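PDB 5FT0: GP37 from Pseudomonas phage phikz, which probably inhibits the host RNA degradosome by acting on the ribonuclease RNase E during phage infection. Local coordinates for residues S16-L21 with N186-K191; D81-V86 with T181-N186. All coordinates share one frame; numbering follows the deposited sequence.

Contact 1: S16-L21 with N186-K191; sequences SKLDGL and NKLAFK. With ARG (arginine), chain C.
Leu-18 and Asp-19, at the start of a type II beta turn that runs from Leu-18 to Leu-21, meet Lys-187 and Leu-188 in the C-terminal part of helix 158-187 and the residues that follow. The contact ties the connection between helix 8-15 and strand 30-37 to this part of the chain, burying 150 Å² in all. Leu-18 comes first: its CD2 methyl lies 3.7 Å from CD2 of Leu-188, the two buried side chains crossing obliquely. Both leucines also touch Tyr-183 of helix 158-187, so this methyl pair belongs to a larger apolar cluster.

Asp-19 makes two links. Its backbone N donates to a water at 2.8 Å. That water in turn donates to Lys-187 O at 3.0 Å, joining the two backbones. Here the segments come nearest, with 6.6 Å between the CA atoms of Asp-19 and Lys-187. The side chains of Asp-19 and Lys-187, both exposed, cross at about a right angle. Lys-187 bends at its second torsion (chi2 -67°), and its CD then passes 3.4 Å from Asp-19 OD2. The salt bridge runs from Lys-187 NZ to the anti lone pair of Asp-19 OD2, at 3.1 Å.

Gly-20 follows with a positive phi of 72°, as the third residue of such a turn usually has, and a weak backbone bond from Leu-21 N to Leu-18 O at 3.5 Å closes the turn. Farther along the second segment, Phe-190 helps form the arginine pocket: the ligand CA sits over the centre of its ring, 3.6 Å above the plane.

Contact 2: D81-V86 with T181-N186; sequences DNLKYV and TDYFAN
Tyr-183 presents its ring to Leu-83 and Val-86, and these three residues account for most of the 182 Å² buried here. The tyrosine has the largest share. Its CG stands anti to the backbone N (chi1 -171°), which carries the ring off the helix towards segment 81-86. Two ring carbons are then met by different residues: CE2 lies 3.8 Å from Leu-83 CD2, whereas CE1 lies 3.5 Å from Val-86 CG1. Both methyls approach obliquely.

Leu-83 divides its branches between two rings. While CD2 goes to the tyrosine, CD1 reaches Phe-184, 3.6 Å from CZ and 3.7 Å from CE1, with the leucine and phenylalanine side chains crossing at about a right angle. The contact thus packs the turn between helices 67-82 and 87-98 against helix 158-187, at a spacing of 9.5 Å between the CA atoms of Leu-83 and Tyr-183. The turn is held by backbone bonds from Tyr-85 N to Asn-82 O and from Val-86 N to Leu-83 O, and Val-86 is the N-cap residue of helix 87-98. Strand 220-232 adds to the apolar surroundings: Phe-225 touches both Leu-83 and Phe-184.

Val-86 and Tyr-183 come at each other from opposite directions. Both valine methyls take part: a chi1 of 168° turns CG1 to the ring carbon CE1, while CG2 packs 3.7 Å from Tyr-183 OH. The hydroxyl of this buried tyrosine finds its polar partner outside the two segments, in a hydrogen bond with the backbone carbonyl of Asp-19.

Overall arrangement
Both contacts use helix 158-187, but they differ in depth. Contact 2 is buried, its centre about 12 Å from the chain centre, and is apolar across its segments; contact 1, with its centre about 18 Å out, is only partly buried, pairing a leucine contact with a salt bridge between exposed side chains and a water that joins the two backbones. The centres of contact 1 and contact 2 are about 8 Å apart, on the same side of the chain's centre. The carbonyl of Asp-19 that receives the tyrosine hydroxyl also packs on contact 2, its O lying 3.6 Å from Val-86 CG1. The side chain of Leu-18 touches Leu-83 as well as Tyr-183, so the two apolar parts are continuous.

Contact 1: S16-L21 with N186-K191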
ATOM      1  N   SER A  16     -30.125  -7.904   9.567  1.00 36.10           N
ATOM      2  CA  SER A  16     -31.494  -7.853   9.064  1.00 40.37           C
ATOM      3  C   SER A  16     -32.387  -6.928   9.880  1.00 35.45           C
ATOM      4  O   SER A  16     -33.467  -6.561   9.405  1.00 42.06           O
ATOM      5  CB  SER A  16     -32.098  -9.259   9.035  1.00 40.38           C
ATOM      6  OG  SER A  16     -32.299  -9.753  10.349  1.00 42.32           O
ATOM      7  N   LYS A  17     -31.975  -6.548  11.088  1.00 34.63           N
ATOM      8  CA  LYS A  17     -32.745  -5.590  11.869  1.00 31.26           C
ATOM      9  C   LYS A  17     -32.507  -4.151  11.436  1.00 34.43           C
ATOM     10  O   LYS A  17     -33.234  -3.259  11.883  1.00 33.10           O
ATOM     11  CB  LYS A  17     -32.429  -5.760  13.358  1.00 34.71           C
ATOM     12  CG  LYS A  17     -32.969  -7.063  13.926  1.00 38.55           C
ATOM     13  CD  LYS A  17     -32.317  -7.458  15.236  1.00 40.23           C
ATOM     14  CE  LYS A  17     -32.746  -8.869  15.627  1.00 35.87           C
ATOM     15  NZ  LYS A  17     -32.082  -9.341  16.871  1.00 50.94           N
ATOM     16  N   LEU A  18     -31.525  -3.908  10.571  1.00 33.69           N
ATOM     17  CA  LEU A  18     -31.262  -2.567  10.064  1.00 29.69           C
ATOM     18  C   LEU A  18     -32.263  -2.223   8.967  1.00 39.24           C
ATOM     19  O   LEU A  18     -32.361  -2.936   7.960  1.00 32.66           O
ATOM     20  CB  LEU A  18     -29.836  -2.463   9.530  1.00 29.91           C
ATOM     21  CG  LEU A  18     -28.696  -2.473  10.550  1.00 34.86           C
ATOM     22  CD1 LEU A  18     -27.354  -2.379   9.844  1.00 29.40           C
ATOM     23  CD2 LEU A  18     -28.861  -1.332  11.537  1.00 29.39           C
ATOM     24  N   ASP A  19     -33.003  -1.133   9.167  1.00 27.92           N
ATOM     25  CA  ASP A  19     -33.877  -0.604   8.127  1.00 30.29           C
ATOM     26  C   ASP A  19     -33.099  -0.309   6.851  1.00 28.72           C
ATOM     27  O   ASP A  19     -31.987   0.225   6.891  1.00 30.08           O
ATOM     28  CB  ASP A  19     -34.554   0.677   8.615  1.00 26.61           C
ATOM     29  CG  ASP A  19     -35.923   0.430   9.203  1.00 39.53           C
ATOM     30  OD1 ASP A  19     -36.168  -0.679   9.732  1.00 44.58           O
ATOM     31  OD2 ASP A  19     -36.755   1.356   9.134  1.00 42.58           O
ATOM     32  N   GLY A  20     -33.696  -0.656   5.713  1.00 28.97           N
ATOM     33  CA  GLY A  20     -33.159  -0.291   4.420  1.00 26.35           C
ATOM     34  C   GLY A  20     -31.913  -1.031   3.985  1.00 32.03           C
ATOM     35  O   GLY A  20     -31.359  -0.701   2.928  1.00 33.14           O
ATOM     36  N   LEU A  21     -31.452  -2.015   4.749  1.00 33.15           N
ATOM     37  CA  LEU A  21     -30.293  -2.809   4.361  1.00 29.91           C
ATOM     38  C   LEU A  21     -30.764  -4.030   3.582  1.00 36.06           C
ATOM     39  O   LEU A  21     -31.526  -4.850   4.105  1.00 32.79           O
ATOM     40  CB  LEU A  21     -29.481  -3.233   5.584  1.00 26.64           C
ATOM     41  CG  LEU A  21     -28.230  -4.056   5.269  1.00 32.29           C
ATOM     42  CD1 LEU A  21     -27.323  -3.309   4.297  1.00 27.84           C
ATOM     43  CD2 LEU A  21     -27.472  -4.407   6.542  1.00 32.69           C
ATOM     44  N   ASN A 186     -33.657   8.465  13.533  1.00 35.07           N
ATOM     45  CA  ASN A 186     -34.967   7.880  13.264  1.00 34.79           C
ATOM     46  C   ASN A 186     -34.958   6.360  13.191  1.00 29.71           C
ATOM     47  O   ASN A 186     -35.979   5.736  13.499  1.00 32.04           O
ATOM     48  CB  ASN A 186     -35.533   8.430  11.949  1.00 28.00           C
ATOM     49  CG  ASN A 186     -35.628   9.944  11.944  1.00 35.51           C
ATOM     50  OD1 ASN A 186     -35.927  10.561  12.965  1.00 37.38           O
ATOM     51  ND2 ASN A 186     -35.366  10.551  10.789  1.00 35.42           N
ATOM     52  N   LYS A 187     -33.843   5.745  12.795  1.00 31.31           N
ATOM     53  CA  LYS A 187     -33.785   4.304  12.592  1.00 27.76           C
ATOM     54  C   LYS A 187     -32.966   3.570  13.641  1.00 30.38           C
ATOM     55  O   LYS A 187     -33.087   2.346  13.747  1.00 33.19           O
ATOM     56  CB  LYS A 187     -33.216   3.980  11.203  1.00 32.88           C
ATOM     57  CG  LYS A 187     -33.848   4.778  10.079  1.00 33.06           C
ATOM     58  CD  LYS A 187     -35.291   4.377   9.897  1.00 33.74           C
ATOM     59  CE  LYS A 187     -35.857   4.922   8.596  1.00 35.74           C
ATOM     60  NZ  LYS A 187     -37.172   4.300   8.276  1.00 37.16           N
ATOM     61  N   LEU A 188     -32.131   4.272  14.402  1.00 28.79           N
ATOM     62  CA  LEU A 188     -31.312   3.674  15.452  1.00 31.97           C
ATOM     63  C   LEU A 188     -31.525   4.415  16.762  1.00 31.79           C
ATOM     64  O   LEU A 188     -30.592   4.621  17.545  1.00 31.03           O
ATOM     65  CB  LEU A 188     -29.836   3.676  15.061  1.00 28.95           C
ATOM     66  CG  LEU A 188     -29.471   2.970  13.751  1.00 29.68           C
ATOM     67  CD1 LEU A 188     -28.004   3.217  13.396  1.00 23.69           C
ATOM     68  CD2 LEU A 188     -29.763   1.474  13.840  1.00 21.82           C
ATOM     69  N   ALA A 189     -32.767   4.817  17.018  1.00 31.19           N
ATOM     70  CA  ALA A 189     -33.052   5.745  18.103  1.00 33.75           C
ATOM     71  C   ALA A 189     -33.004   5.059  19.462  1.00 32.39           C
ATOM     72  O   ALA A 189     -33.450   3.919  19.621  1.00 33.18           O
ATOM     73  CB  ALA A 189     -34.423   6.387  17.900  1.00 34.66           C
ATOM     74  N   PHE A 190     -32.450   5.765  20.442  1.00 30.87           N
ATOM     75  CA  PHE A 190     -32.578   5.401  21.843  1.00 35.99           C
ATOM     76  C   PHE A 190     -33.870   5.980  22.407  1.00 37.02           C
ATOM     77  O   PHE A 190     -34.417   6.958  21.890  1.00 40.13           O
ATOM     78  CB  PHE A 190     -31.394   5.921  22.663  1.00 33.48           C
ATOM     79  CG  PHE A 190     -30.078   5.286  22.322  1.00 35.42           C
ATOM     80  CD1 PHE A 190     -29.689   4.104  22.931  1.00 28.91           C
ATOM     81  CD2 PHE A 190     -29.213   5.888  21.418  1.00 34.99           C
ATOM     82  CE1 PHE A 190     -28.471   3.518  22.629  1.00 34.37           C
ATOM     83  CE2 PHE A 190     -27.993   5.308  21.113  1.00 34.93           C
ATOM     84  CZ  PHE A 190     -27.621   4.122  21.720  1.00 35.42           C
ATOM     85  N   LYS A 191     -34.360   5.359  23.485  1.00 44.24           N
ATOM     86  CA  LYS A 191     -35.488   5.935  24.211  1.00 47.41           C
ATOM     87  C   LYS A 191     -35.173   7.357  24.656  1.00 44.46           C
ATOM     88  O   LYS A 191     -36.000   8.264  24.503  1.00 43.53           O
ATOM     89  CB  LYS A 191     -35.847   5.058  25.410  1.00 47.48           C
TER
HETATM   90  N   ARG C1257     -26.495   7.290  23.045  1.00 56.08           N
HETATM   91  CA  ARG C1257     -27.121   6.890  24.298  1.00 53.59           C
HETATM   92  C   ARG C1257     -28.058   7.982  24.807  1.00 57.25           C
HETATM   93  O   ARG C1257     -27.815   9.172  24.609  1.00 58.85           O
HETATM   94  CB  ARG C1257     -26.052   6.571  25.342  1.00 67.62           C
HETATM   95  CG  ARG C1257     -25.080   7.715  25.567  1.00 64.68           C
HETATM   96  CD  ARG C1257     -23.903   7.298  26.422  1.00 65.16           C
HETATM   97  NE  ARG C1257     -23.046   8.440  26.725  1.00 85.45           N
HETATM   98  CZ  ARG C1257     -22.080   8.884  25.925  1.00 79.34           C
HETATM   99  NH1 ARG C1257     -21.841   8.277  24.771  1.00 77.53           N
HETATM  100  NH2 ARG C1257     -21.352   9.933  26.282  1.00 76.37           N
HETATM  101  OXT ARG C1257     -29.085   7.700  25.423  1.00 63.46           O
HETATM  102  O   HOH W   1     -32.647   0.316  11.591  1.00 32.33           O

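Contact 2: D81-V86 with T181-N186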
ATOM      1  N   ASP A  81     -20.120  -1.389  10.082  1.00 27.41           N
ATOM      2  CA  ASP A  81     -19.474  -1.568   8.785  1.00 25.83           C
ATOM      3  C   ASP A  81     -20.481  -1.656   7.645  1.00 34.94           C
ATOM      4  O   ASP A  81     -20.155  -1.313   6.503  1.00 35.92           O
ATOM      5  CB  ASP A  81     -18.605  -2.827   8.804  1.00 37.96           C
ATOM      6  CG  ASP A  81     -17.129  -2.514   8.900  1.00 51.88           C
ATOM      7  OD1 ASP A  81     -16.695  -1.516   8.285  1.00 66.30           O
ATOM      8  OD2 ASP A  81     -16.403  -3.268   9.581  1.00 60.76           O
ATOM      9  N   ASN A  82     -21.696  -2.121   7.920  1.00 28.51           N
ATOM     10  CA  ASN A  82     -22.674  -2.341   6.866  1.00 29.74           C
ATOM     11  C   ASN A  82     -23.689  -1.216   6.735  1.00 32.47           C
ATOM     12  O   ASN A  82     -24.529  -1.269   5.829  1.00 33.39           O
ATOM     13  CB  ASN A  82     -23.397  -3.672   7.093  1.00 28.74           C
ATOM     14  CG  ASN A  82     -22.565  -4.857   6.648  1.00 36.05           C
ATOM     15  OD1 ASN A  82     -22.587  -5.237   5.478  1.00 36.11           O
ATOM     16  ND2 ASN A  82     -21.808  -5.436   7.575  1.00 27.84           N
ATOM     17  N   LEU A  83     -23.628  -0.202   7.604  1.00 28.47           N
ATOM     18  CA  LEU A  83     -24.462   0.981   7.423  1.00 26.50           C
ATOM     19  C   LEU A  83     -24.195   1.649   6.082  1.00 31.18           C
ATOM     20  O   LEU A  83     -25.102   2.255   5.502  1.00 27.70           O
ATOM     21  CB  LEU A  83     -24.224   1.978   8.558  1.00 23.98           C
ATOM     22  CG  LEU A  83     -24.674   1.540   9.948  1.00 28.79           C
ATOM     23  CD1 LEU A  83     -24.287   2.586  10.990  1.00 30.01           C
ATOM     24  CD2 LEU A  83     -26.175   1.286   9.958  1.00 25.83           C
ATOM     25  N   LYS A  84     -22.960   1.549   5.582  1.00 27.30           N
ATOM     26  CA  LYS A  84     -22.609   2.120   4.287  1.00 28.83           C
ATOM     27  C   LYS A  84     -23.466   1.569   3.158  1.00 33.02           C
ATOM     28  O   LYS A  84     -23.620   2.237   2.130  1.00 32.96           O
ATOM     29  CB  LYS A  84     -21.136   1.850   3.975  1.00 35.14           C
ATOM     30  CG  LYS A  84     -20.170   2.826   4.609  1.00 47.97           C
ATOM     31  CD  LYS A  84     -18.746   2.311   4.489  1.00 50.94           C
ATOM     32  CE  LYS A  84     -18.531   1.116   5.403  1.00 52.96           C
ATOM     33  NZ  LYS A  84     -17.345   0.310   5.012  1.00 47.42           N
ATOM     34  N   TYR A  85     -24.019   0.369   3.321  1.00 29.45           N
ATOM     35  CA  TYR A  85     -24.787  -0.283   2.272  1.00 32.60           C
ATOM     36  C   TYR A  85     -26.290  -0.121   2.444  1.00 32.37           C
ATOM     37  O   TYR A  85     -27.052  -0.635   1.619  1.00 38.50           O
ATOM     38  CB  TYR A  85     -24.413  -1.766   2.207  1.00 34.23           C
ATOM     39  CG  TYR A  85     -22.921  -1.977   2.077  1.00 39.80           C
ATOM     40  CD1 TYR A  85     -22.226  -1.477   0.983  1.00 38.41           C
ATOM     41  CD2 TYR A  85     -22.206  -2.658   3.053  1.00 36.39           C
ATOM     42  CE1 TYR A  85     -20.859  -1.657   0.859  1.00 40.83           C
ATOM     43  CE2 TYR A  85     -20.839  -2.844   2.938  1.00 36.53           C
ATOM     44  CZ  TYR A  85     -20.172  -2.341   1.837  1.00 45.73           C
ATOM     45  OH  TYR A  85     -18.814  -2.523   1.715  1.00 49.18           O
ATOM     46  N   VAL A  86     -26.732   0.577   3.491  1.00 31.37           N
ATOM     47  CA  VAL A  86     -28.136   0.949   3.602  1.00 26.71           C
ATOM     48  C   VAL A  86     -28.503   1.829   2.417  1.00 34.21           C
ATOM     49  O   VAL A  86     -27.778   2.776   2.086  1.00 31.73           O
ATOM     50  CB  VAL A  86     -28.393   1.657   4.941  1.00 25.09           C
ATOM     51  CG1 VAL A  86     -29.763   2.312   4.951  1.00 27.83           C
ATOM     52  CG2 VAL A  86     -28.272   0.665   6.094  1.00 29.18           C
ATOM     53  N   THR A 181     -27.347  11.576   9.754  1.00 27.76           N
ATOM     54  CA  THR A 181     -27.963  12.174  10.935  1.00 25.47           C
ATOM     55  C   THR A 181     -29.403  11.700  11.099  1.00 32.97           C
ATOM     56  O   THR A 181     -29.822  11.320  12.197  1.00 29.85           O
ATOM     57  CB  THR A 181     -27.908  13.698  10.838  1.00 32.79           C
ATOM     58  OG1 THR A 181     -26.545  14.118  10.688  1.00 34.32           O
ATOM     59  CG2 THR A 181     -28.497  14.334  12.088  1.00 33.66           C
ATOM     60  N   ASP A 182     -30.171  11.709  10.008  1.00 28.95           N
ATOM     61  CA  ASP A 182     -31.558  11.261  10.077  1.00 33.80           C
ATOM     62  C   ASP A 182     -31.644   9.766  10.355  1.00 30.97           C
ATOM     63  O   ASP A 182     -32.470   9.324  11.161  1.00 31.21           O
ATOM     64  CB  ASP A 182     -32.289  11.610   8.780  1.00 35.51           C
ATOM     65  CG  ASP A 182     -32.507  13.099   8.619  1.00 36.06           C
ATOM     66  OD1 ASP A 182     -32.416  13.828   9.630  1.00 40.39           O
ATOM     67  OD2 ASP A 182     -32.778  13.539   7.482  1.00 43.61           O
ATOM     68  N   TYR A 183     -30.796   8.970   9.696  1.00 30.65           N
ATOM     69  CA  TYR A 183     -30.852   7.524   9.887  1.00 25.94           C
ATOM     70  C   TYR A 183     -30.617   7.150  11.345  1.00 28.35           C
ATOM     71  O   TYR A 183     -31.352   6.337  11.915  1.00 28.61           O
ATOM     72  CB  TYR A 183     -29.836   6.821   8.988  1.00 28.32           C
ATOM     73  CG  TYR A 183     -30.016   5.322   8.990  1.00 29.78           C
ATOM     74  CD1 TYR A 183     -30.873   4.707   8.089  1.00 22.84           C
ATOM     75  CD2 TYR A 183     -29.346   4.521   9.908  1.00 26.17           C
ATOM     76  CE1 TYR A 183     -31.052   3.338   8.091  1.00 28.95           C
ATOM     77  CE2 TYR A 183     -29.520   3.148   9.920  1.00 23.86           C
ATOM     78  CZ  TYR A 183     -30.374   2.562   9.008  1.00 26.79           C
ATOM     79  OH  TYR A 183     -30.558   1.197   9.013  1.00 26.85           O
ATOM     80  N   PHE A 184     -29.592   7.732  11.968  1.00 25.21           N
ATOM     81  CA  PHE A 184     -29.317   7.406  13.364  1.00 30.71           C
ATOM     82  C   PHE A 184     -30.433   7.894  14.278  1.00 29.18           C
ATOM     83  O   PHE A 184     -30.825   7.190  15.216  1.00 28.53           O
ATOM     84  CB  PHE A 184     -27.969   7.993  13.787  1.00 24.38           C
ATOM     85  CG  PHE A 184     -26.820   7.042  13.613  1.00 28.69           C
ATOM     86  CD1 PHE A 184     -26.200   6.893  12.380  1.00 26.55           C
ATOM     87  CD2 PHE A 184     -26.367   6.284  14.681  1.00 23.36           C
ATOM     88  CE1 PHE A 184     -25.145   6.009  12.219  1.00 25.55           C
ATOM     89  CE2 PHE A 184     -25.314   5.397  14.529  1.00 24.71           C
ATOM     90  CZ  PHE A 184     -24.700   5.260  13.297  1.00 21.45           C
ATOM     91  N   ALA A 185     -30.975   9.083  14.008  1.00 30.28           N
ATOM     92  CA  ALA A 185     -31.995   9.645  14.889  1.00 31.01           C
ATOM     93  C   ALA A 185     -33.329   8.921  14.743  1.00 33.92           C
ATOM     94  O   ALA A 185     -34.064   8.765  15.726  1.00 32.16           O
ATOM     95  CB  ALA A 185     -32.164  11.137  14.611  1.00 27.06           C
ATOM     96  N   ASN A 186     -33.657   8.465  13.533  1.00 35.07           N
ATOM     97  CA  ASN A 186     -34.967   7.880  13.264  1.00 34.79           C
ATOM     98  C   ASN A 186     -34.958   6.360  13.191  1.00 29.71           C
ATOM     99  O   ASN A 186     -35.979   5.736  13.499  1.00 32.04           O
ATOM    100  CB  ASN A 186     -35.533   8.430  11.949  1.00 28.00           C
ATOM    101  CG  ASN A 186     -35.628   9.944  11.944  1.00 35.51           C
ATOM    102  OD1 ASN A 186     -35.927  10.561  12.965  1.00 37.38           O
ATOM    103  ND2 ASN A 186     -35.366  10.551  10.789  1.00 35.42           N
TER